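Local coordinates for outer surface protein (Borrelia burgdorferi, PDB 5IZT) that is of unknown molecular function but belongs to a helical family of Borrelia outer surface proteins that includes the complement factor H-binding BbCRASP-1, at residues K251-M256 with Y261-F266; F202-R205 with Q210-M213; L336-D341 with R385-E390; R189-E194 with L299-I304; S178-L183 with F323-K328. All coordinates share one frame; numbering follows the deposited sequence. Where two conformers were deposited one is given.

Contact 1. Residues K251-M256 with Y261-F266; sequences KFYALM and YKIEQF
Met256 reaches across from the end of helix 243-255 to helix 260-274, crossing Ile263 and Lys262 at a slant and ending near Phe266. Its CB sits 3.6 Å from Ile263 CG1, the side chain's closest approach to helix 260-274. CG stays near the same atom, with 4.0 Å between Met256 CG and Ile263 CG1, while also lying over one face of the Phe252 ring, offset toward the rim. Bends at chi2 and at chi3 (-83°) then carry the methyl CE to within 4.0 Å of Lys262 CB and 4.2 Å of Phe266 CB. Two consecutive short helices are thus joined by a tight four-residue connection, a helix-turn-helix in the general sense and not the DNA-binding motif, with apolar side chains packed between them. On one flank the Phe252 ring brings CZ over a face of Phe266, 3.5 Å from CD1, the two planes tilted at 49°. On another, Ile263 meets Tyr253 at about a right angle, setting both CD1 and CG2 at 3.8 Å from Tyr253 CD1. The hydroxyl of Tyr253 is hydrogen-bonded to Glu206, and beyond Phe252 stand Met287 and Leu291 of helix 280-316 and Trp346 of helix 322-359.

Contact 2. Residues F202-R205 with Q210-M213; sequences FGFR and QFKM
Residues 202-205 and 210-213, which meet through Phe204, Arg205 and Phe211, form neither a regular helix nor a strand, and their backbones stay well apart: the nearest alpha carbons, Arg205 CA and Gln210 CA, are 9.6 Å from each other. Residues 210-213 make a type I' beta turn, with Phe211 and Lys212 at its two central positions in left-handed conformation and Met213 N bonded to Gln210 O at 2.9 Å. Two phenylalanines, extending from opposite directions, span the distance between the backbones. Phe204 CZ and Phe211 CZ come within 3.5 Å, and Phe211 CE2 lies at 3.6 Å from Phe204 CZ. With centroids 5.6 Å apart and planes at 25°, the rings meet rim to rim, neither lying over the other's face, so this is no stack. Both belong to the long, mostly irregular connection between helix 179-197 and helix 243-255, which folds over the short helices of this family's helical domain. Tyr253 meets Phe211 edge-to-face and also contacts Phe204, while Ile263 of helix 260-274 touches both phenylalanines. Phe211 has CG beside its own backbone N (chi1 -53°), an orientation that aims CZ toward residues 202-205, where it also approaches Arg205 O to 3.7 Å, obliquely to the ring. The side chain of Arg205 itself starts off away from the turn.

Contact 3. Residues L336-D341 with R385-E390; sequences LNQILD and RQSVLE
Gln338 and Ser387 form the one polar link between these two helical segments, Gln338 NE2 donating to Ser387 OG at 3.2 Å with an angle of 154° at the hydrogen. In the glutamine, CG is anti to the backbone N (chi1 170°) and the rest runs on extended; the serine oxygen lies close to the amide plane. Ser387 has OG anti to its backbone N in the conformer described, but a second was modelled, so the bond is less certain. Next to it the backbones come very near, with Ile339 CA and Val388 CA only 5.0 Å apart. The branched residues at this point touch lightly. Val388 CG2 rests 4.0 Å from Ile339 O, and its CG1 lies 4.3 Å from Ile339 CB. Ile339 adopts chi1 of 67°, uncommon in helices because CG1 is flanked by both backbone N and carbonyl carbon, and its end leads away from Val388. On the outer side, Gln386 NE2 bonds Glu390 OE2 at 2.7 Å, spanning a helical turn. The consecutive helices 322-359 and 366-395 run antiparallel here, a hairpin of the helical bundle. Ile339 packs on Ala300 of helix 280-316, toward which Arg385 and Leu389 also turn, while Leu336 and Leu340 pack against helix 179-197.

Contact 4. Residues R189-E194 with L299-I304; sequences RAISEE and LALEEI
Ile191 overlaps two residues of the facing helix, Leu301 and Ile304, its CD1 lodged between them. The helices pair as in an antiparallel helical bundle, their short segments crossing at -151° with axes 10.0 Å apart. Ile191 CD1 lies 3.7 Å from Ile304 CG2 and 3.9 Å from Leu301 CD2. The side chains of Ile191 and Leu301 slide past each other in opposite directions, whereas Ile304 is met at a slant. With chi1 near -66°, the other branch of Ile191, CG2, is anti to the backbone N and drops onto the facing backbone, 3.7 Å from Leu301 O. Leu336 of helix 322-359 touches both Ile191 and Leu301, so a third helix closes the apolar seam, and Ile395 of helix 366-395 packs on Ile304. Beside this packing, Glu302 forms a salt bridge with Lys195 of helix 179-197. One turn beyond Ile191, Glu194 contributes only the root of its side chain. A bend at chi2 turns its carboxylate away from Leu301, and OE2 forms a salt bridge with Lys197. Both methyls of Leu301 press on that root, CD2 at 3.9 Å and CD1 at 4.0 Å from Glu194 CB.

Contact 5. Residues S178-L183 with F323-K328; sequences SKLQTL and FDFTMK
Ser178 OG accepts the backbone N-H of Gln181 at 2.8 Å and almost straight (173°), an ST motif that opens helix 179-197 just where Leu180 meets Phe325 and Thr326. This first turn packs on the start of helix 322-359, the short segments running nearly parallel, 25° apart, with axes 10.4 Å from each other. Leu180, its CG anti to the backbone N, sends its two methyls to different residues. CD1 comes 3.3 Å from Thr326 OG1, and CD2 lies 3.9 Å from Phe325 CD2, approaching that ring obliquely. A turn later Leu183 crosses Thr326 at about a right angle, CD2 to CG2 at 3.8 Å. Tyr315 of helix 280-316 touches both Leu180 and Phe325, bringing a third helix to this end of the bundle. The hydroxyl of Thr326 is hydrogen-bonded to Ser322 O within its own helix, while chi1 of -61° sets its CG2 opposite the backbone N and beside Leu183. What joins the two helices here is therefore apolar packing.

Overall arrangement
Contacts 1 and 4 are buried and apolar, while contacts 2, 3 and 5 are only partly buried. Contact 3 alone adds a side-chain hydrogen bond between its segments. Contacts 4 and 5 share helix 179-197 and contacts 3 and 5 share helix 322-359. Contacts 3 and 4 touch directly through Leu336, Ile339 and Leu340, placing helices 179-197, 280-316, 322-359 and 366-395 in one bundle, with contact 5 toward one end. Contacts 1 and 2, centres about 8 Å apart, belong to the other side of the chain's centre from contact 5. They are richer in aromatic rings and joined by the packing of Tyr253 on Phe204 and Phe211, with a salt bridge of Glu264 to Lys212 in one modelled conformer.

Contact 1. Residues K251-M256 with Y261-F266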
# COMPACT_ATOMS: atom_id res chain seq x y z
N LYS A 251 4.72 4.42 5.57
CA LYS A 251 3.81 3.96 4.52
C LYS A 251 3.67 2.44 4.56
O LYS A 251 2.58 1.91 4.29
CB LYS A 251 4.30 4.40 3.14
CG LYS A 251 4.54 5.92 3.07
CD LYS A 251 3.57 6.60 2.19
CE LYS A 251 3.82 8.12 2.20
NZ LYS A 251 2.82 8.81 3.05
N PHE A 252 4.76 1.71 4.84
CA PHE A 252 4.63 0.26 4.99
C PHE A 252 3.79 -0.08 6.21
O PHE A 252 2.96 -1.00 6.17
CB PHE A 252 6.00 -0.42 5.11
CG PHE A 252 5.88 -1.91 5.22
CD1 PHE A 252 5.53 -2.68 4.09
CD2 PHE A 252 6.05 -2.55 6.44
CE1 PHE A 252 5.38 -4.06 4.19
CE2 PHE A 252 5.89 -3.95 6.56
CZ PHE A 252 5.57 -4.70 5.42
N TYR A 253 3.98 0.64 7.31
CA TYR A 253 3.14 0.39 8.50
C TYR A 253 1.68 0.67 8.20
O TYR A 253 0.78 -0.04 8.68
CB TYR A 253 3.62 1.24 9.67
CG TYR A 253 5.09 1.05 10.01
CD1 TYR A 253 5.73 -0.15 9.75
CD2 TYR A 253 5.84 2.10 10.55
CE1 TYR A 253 7.09 -0.33 10.03
CE2 TYR A 253 7.22 1.93 10.84
CZ TYR A 253 7.82 0.72 10.58
OH TYR A 253 9.17 0.54 10.87
N ALA A 254 1.42 1.72 7.41
CA ALA A 254 0.05 2.06 7.03
C ALA A 254 -0.57 0.98 6.14
O ALA A 254 -1.77 0.70 6.25
CB ALA A 254 0.01 3.41 6.33
N LEU A 255 0.23 0.40 5.25
CA LEU A 255 -0.24 -0.69 4.40
C LEU A 255 -0.71 -1.88 5.24
O LEU A 255 -1.68 -2.56 4.87
CB LEU A 255 0.88 -1.12 3.45
CG LEU A 255 0.65 -2.36 2.61
CD1 LEU A 255 -0.54 -2.16 1.65
CD2 LEU A 255 1.95 -2.69 1.86
N MET A 256 -0.02 -2.13 6.35
CA MET A 256 -0.36 -3.18 7.31
C MET A 256 -1.33 -2.71 8.38
O MET A 256 -1.46 -3.37 9.42
CB MET A 256 0.93 -3.71 7.95
CG MET A 256 1.95 -4.09 6.92
SD MET A 256 1.38 -5.60 6.13
CE MET A 256 1.99 -6.77 7.33
N TYR A 261 1.41 -6.56 15.62
CA TYR A 261 1.63 -8.00 15.49
C TYR A 261 2.03 -8.39 14.08
O TYR A 261 3.04 -9.08 13.87
CB TYR A 261 0.38 -8.77 15.89
CG TYR A 261 0.57 -10.26 15.80
CD1 TYR A 261 1.35 -10.95 16.73
CD2 TYR A 261 0.04 -10.97 14.73
CE1 TYR A 261 1.51 -12.32 16.64
CE2 TYR A 261 0.21 -12.34 14.61
CZ TYR A 261 0.96 -13.01 15.57
OH TYR A 261 1.14 -14.37 15.45
N LYS A 262 1.22 -7.99 13.08
CA LYS A 262 1.50 -8.39 11.70
C LYS A 262 2.81 -7.81 11.21
O LYS A 262 3.56 -8.47 10.49
CB LYS A 262 0.36 -7.96 10.78
CG LYS A 262 -1.01 -8.51 11.15
CD LYS A 262 -2.04 -8.27 10.03
CE LYS A 262 -1.96 -6.85 9.45
NZ LYS A 262 -3.18 -6.53 8.63
N ILE A 263 3.10 -6.55 11.56
CA ILE A 263 4.34 -5.93 11.12
C ILE A 263 5.55 -6.64 11.73
O ILE A 263 6.56 -6.88 11.05
CB ILE A 263 4.34 -4.42 11.44
CG1 ILE A 263 3.20 -3.71 10.68
CG2 ILE A 263 5.69 -3.75 11.11
CD1 ILE A 263 2.92 -2.31 11.24
N GLU A 264 5.46 -7.00 13.02
CA GLU A 264 6.56 -7.74 13.64
C GLU A 264 6.74 -9.10 12.99
O GLU A 264 7.87 -9.55 12.79
CB GLU A 264 6.33 -7.88 15.15
CG GLU A 264 7.44 -8.61 15.89
CD GLU A 264 8.72 -7.78 16.05
OE1 GLU A 264 9.81 -8.38 16.22
OE2 GLU A 264 8.63 -6.55 16.03
N GLN A 265 5.64 -9.79 12.67
CA GLN A 265 5.74 -11.10 12.04
C GLN A 265 6.40 -10.99 10.67
O GLN A 265 7.29 -11.78 10.33
CB GLN A 265 4.35 -11.73 11.91
CG GLN A 265 3.75 -12.18 13.23
CD GLN A 265 4.63 -13.21 13.93
OE1 GLN A 265 5.19 -14.10 13.29
NE2 GLN A 265 4.78 -13.07 15.24
N PHE A 266 5.95 -10.02 9.88
CA PHE A 266 6.50 -9.80 8.54
C PHE A 266 7.98 -9.45 8.61
O PHE A 266 8.79 -9.98 7.84
CB PHE A 266 5.70 -8.68 7.83
CG PHE A 266 6.06 -8.51 6.37
CD1 PHE A 266 7.15 -7.73 6.01
CD2 PHE A 266 5.30 -9.10 5.39
CE1 PHE A 266 7.50 -7.59 4.67
CE2 PHE A 266 5.63 -8.96 4.04
CZ PHE A 266 6.73 -8.19 3.68

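Contact 2. Residues F202-R205 with Q210-M213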
# COMPACT_ATOMS: atom_id res chain seq x y z
N PHE A 202 -3.60 5.37 16.27
CA PHE A 202 -3.61 4.34 17.31
C PHE A 202 -2.49 4.50 18.33
O PHE A 202 -2.29 3.59 19.15
CB PHE A 202 -3.49 2.94 16.70
CG PHE A 202 -4.49 2.63 15.61
CD1 PHE A 202 -4.15 1.76 14.58
CD2 PHE A 202 -5.77 3.16 15.64
CE1 PHE A 202 -5.05 1.46 13.58
CE2 PHE A 202 -6.69 2.87 14.64
CZ PHE A 202 -6.33 2.01 13.61
N GLY A 203 -1.73 5.60 18.31
CA GLY A 203 -0.55 5.67 19.17
C GLY A 203 0.50 4.64 18.82
O GLY A 203 1.38 4.34 19.64
N PHE A 204 0.43 4.09 17.62
CA PHE A 204 1.44 3.16 17.15
C PHE A 204 2.80 3.84 17.16
O PHE A 204 2.92 5.01 16.79
CB PHE A 204 1.06 2.69 15.75
CG PHE A 204 2.12 1.93 15.01
CD1 PHE A 204 2.13 0.55 15.02
CD2 PHE A 204 3.07 2.60 14.26
CE1 PHE A 204 3.09 -0.15 14.32
CE2 PHE A 204 4.02 1.92 13.55
CZ PHE A 204 4.04 0.54 13.58
N ARG A 205 3.84 3.10 17.57
CA ARG A 205 5.19 3.64 17.54
C ARG A 205 6.17 2.59 17.02
O ARG A 205 6.04 1.40 17.31
CB ARG A 205 5.64 4.12 18.93
CG ARG A 205 6.56 5.33 18.85
CD ARG A 205 6.99 5.79 20.23
NE ARG A 205 7.74 7.05 20.18
CZ ARG A 205 9.06 7.14 20.06
NH1 ARG A 205 9.80 6.05 19.96
NH2 ARG A 205 9.64 8.34 20.03
N GLN A 210 13.19 -1.26 14.14
CA GLN A 210 12.23 -1.13 13.02
C GLN A 210 11.61 -2.49 12.67
O GLN A 210 11.58 -2.90 11.51
CB GLN A 210 12.90 -0.47 11.80
CG GLN A 210 13.55 0.87 12.14
CD GLN A 210 14.54 1.38 11.08
OE1 GLN A 210 14.59 0.88 9.96
NE2 GLN A 210 15.33 2.38 11.45
N PHE A 211 11.14 -3.19 13.71
CA PHE A 211 10.46 -4.48 13.58
C PHE A 211 11.32 -5.50 12.81
O PHE A 211 10.84 -6.19 11.92
CB PHE A 211 9.09 -4.31 12.92
CG PHE A 211 8.22 -3.28 13.61
CD1 PHE A 211 7.57 -3.59 14.79
CD2 PHE A 211 8.09 -2.00 13.08
CE1 PHE A 211 6.78 -2.64 15.45
CE2 PHE A 211 7.31 -1.04 13.73
CZ PHE A 211 6.65 -1.36 14.91
N LYS A 212 12.60 -5.57 13.19
CA LYS A 212 13.63 -6.45 12.64
C LYS A 212 13.97 -6.11 11.20
O LYS A 212 14.69 -6.88 10.53
CB LYS A 212 13.24 -7.94 12.73
CG LYS A 212 12.75 -8.37 14.12
CD LYS A 212 13.87 -8.60 15.10
CE LYS A 212 13.33 -8.92 16.50
NZ LYS A 212 12.60 -7.76 17.12
N MET A 213 13.49 -4.98 10.68
CA MET A 213 13.81 -4.58 9.32
C MET A 213 14.86 -3.47 9.24
O MET A 213 15.35 -3.19 8.14
CB MET A 213 12.53 -4.17 8.60
CG MET A 213 11.64 -5.41 8.33
SD MET A 213 10.10 -5.07 7.48
CE MET A 213 9.20 -4.29 8.84

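Contact 3. Residues L336-D341 with R385-E390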
# COMPACT_ATOMS: atom_id res chain seq x y z
N LEU A 336 -12.13 3.98 -7.24
CA LEU A 336 -11.90 3.86 -5.81
C LEU A 336 -12.04 2.41 -5.35
O LEU A 336 -11.20 1.90 -4.60
CB LEU A 336 -12.84 4.77 -5.02
CG LEU A 336 -12.74 4.62 -3.50
CD1 LEU A 336 -11.33 4.94 -2.98
CD2 LEU A 336 -13.76 5.46 -2.76
N ASN A 337 -13.09 1.72 -5.81
CA ASN A 337 -13.29 0.32 -5.43
C ASN A 337 -12.12 -0.55 -5.87
O ASN A 337 -11.74 -1.50 -5.17
CB ASN A 337 -14.58 -0.22 -6.04
CG ASN A 337 -15.80 0.27 -5.31
OD1 ASN A 337 -15.72 0.70 -4.16
ND2 ASN A 337 -16.94 0.22 -5.98
N GLN A 338 -11.56 -0.26 -7.05
CA GLN A 338 -10.46 -1.04 -7.57
C GLN A 338 -9.20 -0.86 -6.73
O GLN A 338 -8.51 -1.84 -6.43
CB GLN A 338 -10.19 -0.67 -9.02
CG GLN A 338 -8.91 -1.29 -9.55
CD GLN A 338 -8.84 -1.34 -11.05
OE1 GLN A 338 -9.75 -0.88 -11.75
NE2 GLN A 338 -7.76 -1.91 -11.57
N ILE A 339 -8.85 0.38 -6.36
CA ILE A 339 -7.64 0.56 -5.56
C ILE A 339 -7.83 -0.02 -4.16
O ILE A 339 -6.90 -0.58 -3.58
CB ILE A 339 -7.19 2.04 -5.51
CG1 ILE A 339 -8.18 2.92 -4.74
CG2 ILE A 339 -7.02 2.60 -6.91
CD1 ILE A 339 -7.68 4.38 -4.54
N LEU A 340 -9.04 0.09 -3.61
CA LEU A 340 -9.31 -0.53 -2.32
C LEU A 340 -9.17 -2.04 -2.40
O LEU A 340 -8.61 -2.68 -1.49
CB LEU A 340 -10.71 -0.16 -1.83
CG LEU A 340 -10.82 1.26 -1.29
CD1 LEU A 340 -12.30 1.62 -1.14
CD2 LEU A 340 -10.08 1.31 0.05
N ASP A 341 -9.69 -2.63 -3.47
CA ASP A 341 -9.67 -4.08 -3.60
C ASP A 341 -8.26 -4.60 -3.83
O ASP A 341 -7.89 -5.67 -3.31
CB ASP A 341 -10.58 -4.50 -4.75
CG ASP A 341 -10.47 -5.97 -5.06
OD1 ASP A 341 -10.93 -6.79 -4.23
OD2 ASP A 341 -9.93 -6.32 -6.12
N ARG A 385 0.24 -4.46 -6.83
CA ARG A 385 0.86 -3.14 -6.90
C ARG A 385 0.61 -2.50 -8.25
O ARG A 385 0.22 -1.33 -8.33
CB ARG A 385 2.37 -3.24 -6.63
CG ARG A 385 3.10 -1.87 -6.54
CD ARG A 385 3.49 -1.28 -7.91
NE ARG A 385 4.11 0.04 -7.79
CZ ARG A 385 3.44 1.17 -7.58
NH1 ARG A 385 2.12 1.14 -7.46
NH2 ARG A 385 4.09 2.32 -7.49
N GLN A 386 0.85 -3.25 -9.32
CA GLN A 386 0.67 -2.73 -10.67
C GLN A 386 -0.78 -2.35 -10.93
O GLN A 386 -1.06 -1.37 -11.64
CB GLN A 386 1.14 -3.79 -11.68
CG GLN A 386 0.94 -3.44 -13.14
CD GLN A 386 1.83 -2.30 -13.60
OE1 GLN A 386 2.87 -2.03 -13.00
NE2 GLN A 386 1.42 -1.63 -14.67
N SER A 387 -1.73 -3.10 -10.36
CA SER A 387 -3.14 -2.78 -10.58
C SER A 387 -3.52 -1.47 -9.91
O SER A 387 -4.31 -0.69 -10.46
CB SER A 387 -4.02 -3.91 -10.08
OG SER A 387 -5.37 -3.68 -10.43
N VAL A 388 -2.99 -1.22 -8.71
CA VAL A 388 -3.28 0.05 -8.04
C VAL A 388 -2.69 1.20 -8.84
O VAL A 388 -3.34 2.24 -9.05
CB VAL A 388 -2.76 0.05 -6.59
CG1 VAL A 388 -2.95 1.43 -5.96
CG2 VAL A 388 -3.50 -1.00 -5.74
N LEU A 389 -1.46 1.02 -9.33
CA LEU A 389 -0.79 2.01 -10.16
C LEU A 389 -1.58 2.31 -11.43
O LEU A 389 -1.74 3.48 -11.82
CB LEU A 389 0.62 1.51 -10.50
CG LEU A 389 1.41 2.41 -11.44
CD1 LEU A 389 1.58 3.76 -10.76
CD2 LEU A 389 2.75 1.79 -11.81
N GLU A 390 -2.05 1.27 -12.12
CA GLU A 390 -2.81 1.49 -13.35
C GLU A 390 -4.12 2.22 -13.06
O GLU A 390 -4.53 3.10 -13.83
CB GLU A 390 -3.06 0.16 -14.05
CG GLU A 390 -1.79 -0.44 -14.63
CD GLU A 390 -1.98 -1.83 -15.22
OE1 GLU A 390 -3.11 -2.35 -15.18
OE2 GLU A 390 -0.98 -2.41 -15.69

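Contact 4. Residues R189-E194 with L299-I304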
# COMPACT_ATOMS: atom_id res chain seq x y z
N ARG A 189 -17.32 11.46 1.12
CA ARG A 189 -17.22 10.82 2.43
C ARG A 189 -16.30 9.59 2.38
O ARG A 189 -15.48 9.37 3.28
CB ARG A 189 -18.62 10.44 2.91
CG ARG A 189 -18.81 10.26 4.40
CD ARG A 189 -20.31 10.31 4.76
NE ARG A 189 -21.12 9.42 3.91
CZ ARG A 189 -21.93 9.82 2.93
NH1 ARG A 189 -22.08 11.11 2.66
NH2 ARG A 189 -22.61 8.93 2.23
N ALA A 190 -16.44 8.78 1.33
CA ALA A 190 -15.65 7.55 1.25
C ALA A 190 -14.16 7.84 1.15
O ALA A 190 -13.34 7.17 1.79
CB ALA A 190 -16.11 6.70 0.07
N ILE A 191 -13.79 8.85 0.36
CA ILE A 191 -12.39 9.24 0.22
C ILE A 191 -11.86 9.76 1.55
O ILE A 191 -10.75 9.43 1.98
CB ILE A 191 -12.24 10.30 -0.89
CG1 ILE A 191 -12.59 9.72 -2.27
CG2 ILE A 191 -10.85 10.95 -0.84
CD1 ILE A 191 -11.58 8.70 -2.80
N SER A 192 -12.64 10.62 2.20
CA SER A 192 -12.26 11.17 3.50
C SER A 192 -12.06 10.07 4.54
O SER A 192 -11.11 10.11 5.33
CB SER A 192 -13.32 12.16 3.96
OG SER A 192 -13.00 12.70 5.22
N GLU A 193 -12.96 9.08 4.56
CA GLU A 193 -12.78 7.95 5.47
C GLU A 193 -11.48 7.20 5.19
O GLU A 193 -10.79 6.79 6.13
CB GLU A 193 -13.97 6.99 5.36
CG GLU A 193 -15.24 7.48 6.05
CD GLU A 193 -16.43 6.57 5.78
OE1 GLU A 193 -16.23 5.48 5.21
OE2 GLU A 193 -17.57 6.96 6.13
N GLU A 194 -11.14 7.02 3.92
CA GLU A 194 -9.92 6.28 3.59
C GLU A 194 -8.66 7.09 3.88
O GLU A 194 -7.67 6.54 4.38
CB GLU A 194 -9.95 5.85 2.13
CG GLU A 194 -11.00 4.81 1.85
CD GLU A 194 -10.76 3.55 2.67
OE1 GLU A 194 -9.58 3.18 2.88
OE2 GLU A 194 -11.75 2.94 3.10
N LEU A 299 -1.88 8.48 -3.33
CA LEU A 299 -1.94 9.48 -4.40
C LEU A 299 -3.28 9.40 -5.14
O LEU A 299 -3.83 10.43 -5.56
CB LEU A 299 -0.77 9.30 -5.36
CG LEU A 299 0.64 9.67 -4.87
CD1 LEU A 299 1.67 9.14 -5.83
CD2 LEU A 299 0.79 11.19 -4.72
N ALA A 300 -3.82 8.19 -5.30
CA ALA A 300 -5.08 8.02 -6.01
C ALA A 300 -6.24 8.60 -5.21
O ALA A 300 -7.17 9.18 -5.79
CB ALA A 300 -5.31 6.53 -6.31
N LEU A 301 -6.21 8.47 -3.89
CA LEU A 301 -7.25 9.10 -3.08
C LEU A 301 -7.30 10.60 -3.32
O LEU A 301 -8.35 11.16 -3.62
CB LEU A 301 -7.03 8.80 -1.60
CG LEU A 301 -7.12 7.32 -1.19
CD1 LEU A 301 -6.71 7.23 0.27
CD2 LEU A 301 -8.53 6.74 -1.40
N GLU A 302 -6.14 11.27 -3.27
CA GLU A 302 -6.12 12.71 -3.49
C GLU A 302 -6.52 13.08 -4.91
O GLU A 302 -7.16 14.11 -5.13
CB GLU A 302 -4.75 13.29 -3.14
CG GLU A 302 -4.73 14.82 -3.05
CD GLU A 302 -5.90 15.41 -2.25
OE1 GLU A 302 -6.20 14.92 -1.14
OE2 GLU A 302 -6.50 16.40 -2.74
N GLU A 303 -6.12 12.26 -5.89
CA GLU A 303 -6.49 12.54 -7.28
C GLU A 303 -8.00 12.46 -7.49
O GLU A 303 -8.58 13.30 -8.18
CB GLU A 303 -5.75 11.56 -8.21
CG GLU A 303 -5.84 11.90 -9.69
CD GLU A 303 -5.12 13.19 -10.06
OE1 GLU A 303 -4.08 13.50 -9.45
OE2 GLU A 303 -5.61 13.89 -10.98
N ILE A 304 -8.66 11.45 -6.89
CA ILE A 304 -10.11 11.35 -6.98
C ILE A 304 -10.76 12.57 -6.36
O ILE A 304 -11.68 13.16 -6.93
CB ILE A 304 -10.61 10.05 -6.32
CG1 ILE A 304 -10.12 8.83 -7.10
CG2 ILE A 304 -12.13 10.06 -6.19
CD1 ILE A 304 -10.38 7.50 -6.40

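Contact 5. Residues S178-L183 with F323-K328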
# COMPACT_ATOMS: atom_id res chain seq x y z
N SER A 178 -31.30 15.22 -3.30
CA SER A 178 -31.10 15.02 -4.74
C SER A 178 -30.22 13.80 -5.01
O SER A 178 -29.19 13.61 -4.35
CB SER A 178 -30.47 16.26 -5.38
OG SER A 178 -29.23 15.95 -5.97
N LYS A 179 -30.62 12.98 -5.99
CA LYS A 179 -29.82 11.82 -6.36
C LYS A 179 -28.37 12.21 -6.63
O LYS A 179 -27.44 11.52 -6.19
CB LYS A 179 -30.41 11.13 -7.60
CG LYS A 179 -31.59 10.22 -7.32
CD LYS A 179 -31.68 9.12 -8.38
CE LYS A 179 -31.40 9.67 -9.77
NZ LYS A 179 -31.37 8.60 -10.80
N LEU A 180 -28.15 13.31 -7.35
CA LEU A 180 -26.79 13.70 -7.72
C LEU A 180 -25.99 14.15 -6.50
O LEU A 180 -24.83 13.77 -6.33
CB LEU A 180 -26.81 14.79 -8.79
CG LEU A 180 -25.44 15.25 -9.29
CD1 LEU A 180 -24.71 14.11 -9.96
CD2 LEU A 180 -25.57 16.44 -10.25
N GLN A 181 -26.60 14.99 -5.66
CA GLN A 181 -25.90 15.46 -4.47
C GLN A 181 -25.56 14.30 -3.54
O GLN A 181 -24.49 14.28 -2.93
CB GLN A 181 -26.74 16.52 -3.76
CG GLN A 181 -26.69 17.84 -4.49
CD GLN A 181 -25.27 18.25 -4.82
OE1 GLN A 181 -24.42 18.36 -3.92
NE2 GLN A 181 -24.99 18.46 -6.10
N THR A 182 -26.47 13.33 -3.41
CA THR A 182 -26.20 12.18 -2.55
C THR A 182 -25.02 11.37 -3.06
O THR A 182 -24.13 10.98 -2.28
CB THR A 182 -27.45 11.29 -2.47
OG1 THR A 182 -28.47 11.98 -1.74
CG2 THR A 182 -27.11 9.97 -1.78
N LEU A 183 -25.02 11.07 -4.35
CA LEU A 183 -23.92 10.33 -4.96
C LEU A 183 -22.60 11.06 -4.77
O LEU A 183 -21.60 10.46 -4.37
CB LEU A 183 -24.20 10.15 -6.45
CG LEU A 183 -23.43 9.09 -7.24
CD1 LEU A 183 -23.90 7.70 -6.86
CD2 LEU A 183 -23.56 9.35 -8.74
N PHE A 323 -26.42 14.16 -15.99
CA PHE A 323 -26.07 12.82 -16.46
C PHE A 323 -24.57 12.67 -16.58
O PHE A 323 -24.00 11.65 -16.16
CB PHE A 323 -26.74 12.53 -17.82
CG PHE A 323 -26.33 11.21 -18.41
CD1 PHE A 323 -25.21 11.10 -19.23
CD2 PHE A 323 -27.03 10.05 -18.09
CE1 PHE A 323 -24.80 9.87 -19.74
CE2 PHE A 323 -26.63 8.81 -18.60
CZ PHE A 323 -25.52 8.72 -19.43
N ASP A 324 -23.91 13.68 -17.16
CA ASP A 324 -22.46 13.61 -17.38
C ASP A 324 -21.72 13.55 -16.06
O ASP A 324 -20.77 12.77 -15.91
CB ASP A 324 -22.01 14.85 -18.14
CG ASP A 324 -22.68 15.01 -19.48
OD1 ASP A 324 -23.14 14.00 -20.05
OD2 ASP A 324 -22.77 16.17 -19.94
N PHE A 325 -22.14 14.36 -15.10
CA PHE A 325 -21.52 14.37 -13.77
C PHE A 325 -21.75 13.04 -13.06
O PHE A 325 -20.81 12.46 -12.50
CB PHE A 325 -22.08 15.55 -12.96
CG PHE A 325 -21.27 15.90 -11.73
CD1 PHE A 325 -20.02 15.32 -11.51
CD2 PHE A 325 -21.76 16.80 -10.80
CE1 PHE A 325 -19.28 15.64 -10.37
CE2 PHE A 325 -21.03 17.13 -9.66
CZ PHE A 325 -19.79 16.55 -9.43
N THR A 326 -22.98 12.51 -13.11
CA THR A 326 -23.24 11.19 -12.56
C THR A 326 -22.32 10.13 -13.15
O THR A 326 -21.72 9.33 -12.42
CB THR A 326 -24.70 10.82 -12.82
OG1 THR A 326 -25.54 11.77 -12.17
CG2 THR A 326 -25.01 9.44 -12.27
N MET A 327 -22.18 10.11 -14.49
CA MET A 327 -21.30 9.13 -15.12
C MET A 327 -19.86 9.26 -14.63
O MET A 327 -19.17 8.26 -14.38
CB MET A 327 -21.36 9.28 -16.64
CG MET A 327 -20.28 8.48 -17.40
SD MET A 327 -20.49 8.55 -19.20
CE MET A 327 -22.00 7.59 -19.37
N LYS A 328 -19.37 10.49 -14.48
CA LYS A 328 -18.00 10.65 -14.01
C LYS A 328 -17.86 10.21 -12.55
O LYS A 328 -16.84 9.62 -12.18
CB LYS A 328 -17.54 12.10 -14.20
CG LYS A 328 -17.41 12.49 -15.68
CD LYS A 328 -16.97 13.94 -15.86
CE LYS A 328 -17.14 14.39 -17.32
NZ LYS A 328 -16.41 13.51 -18.28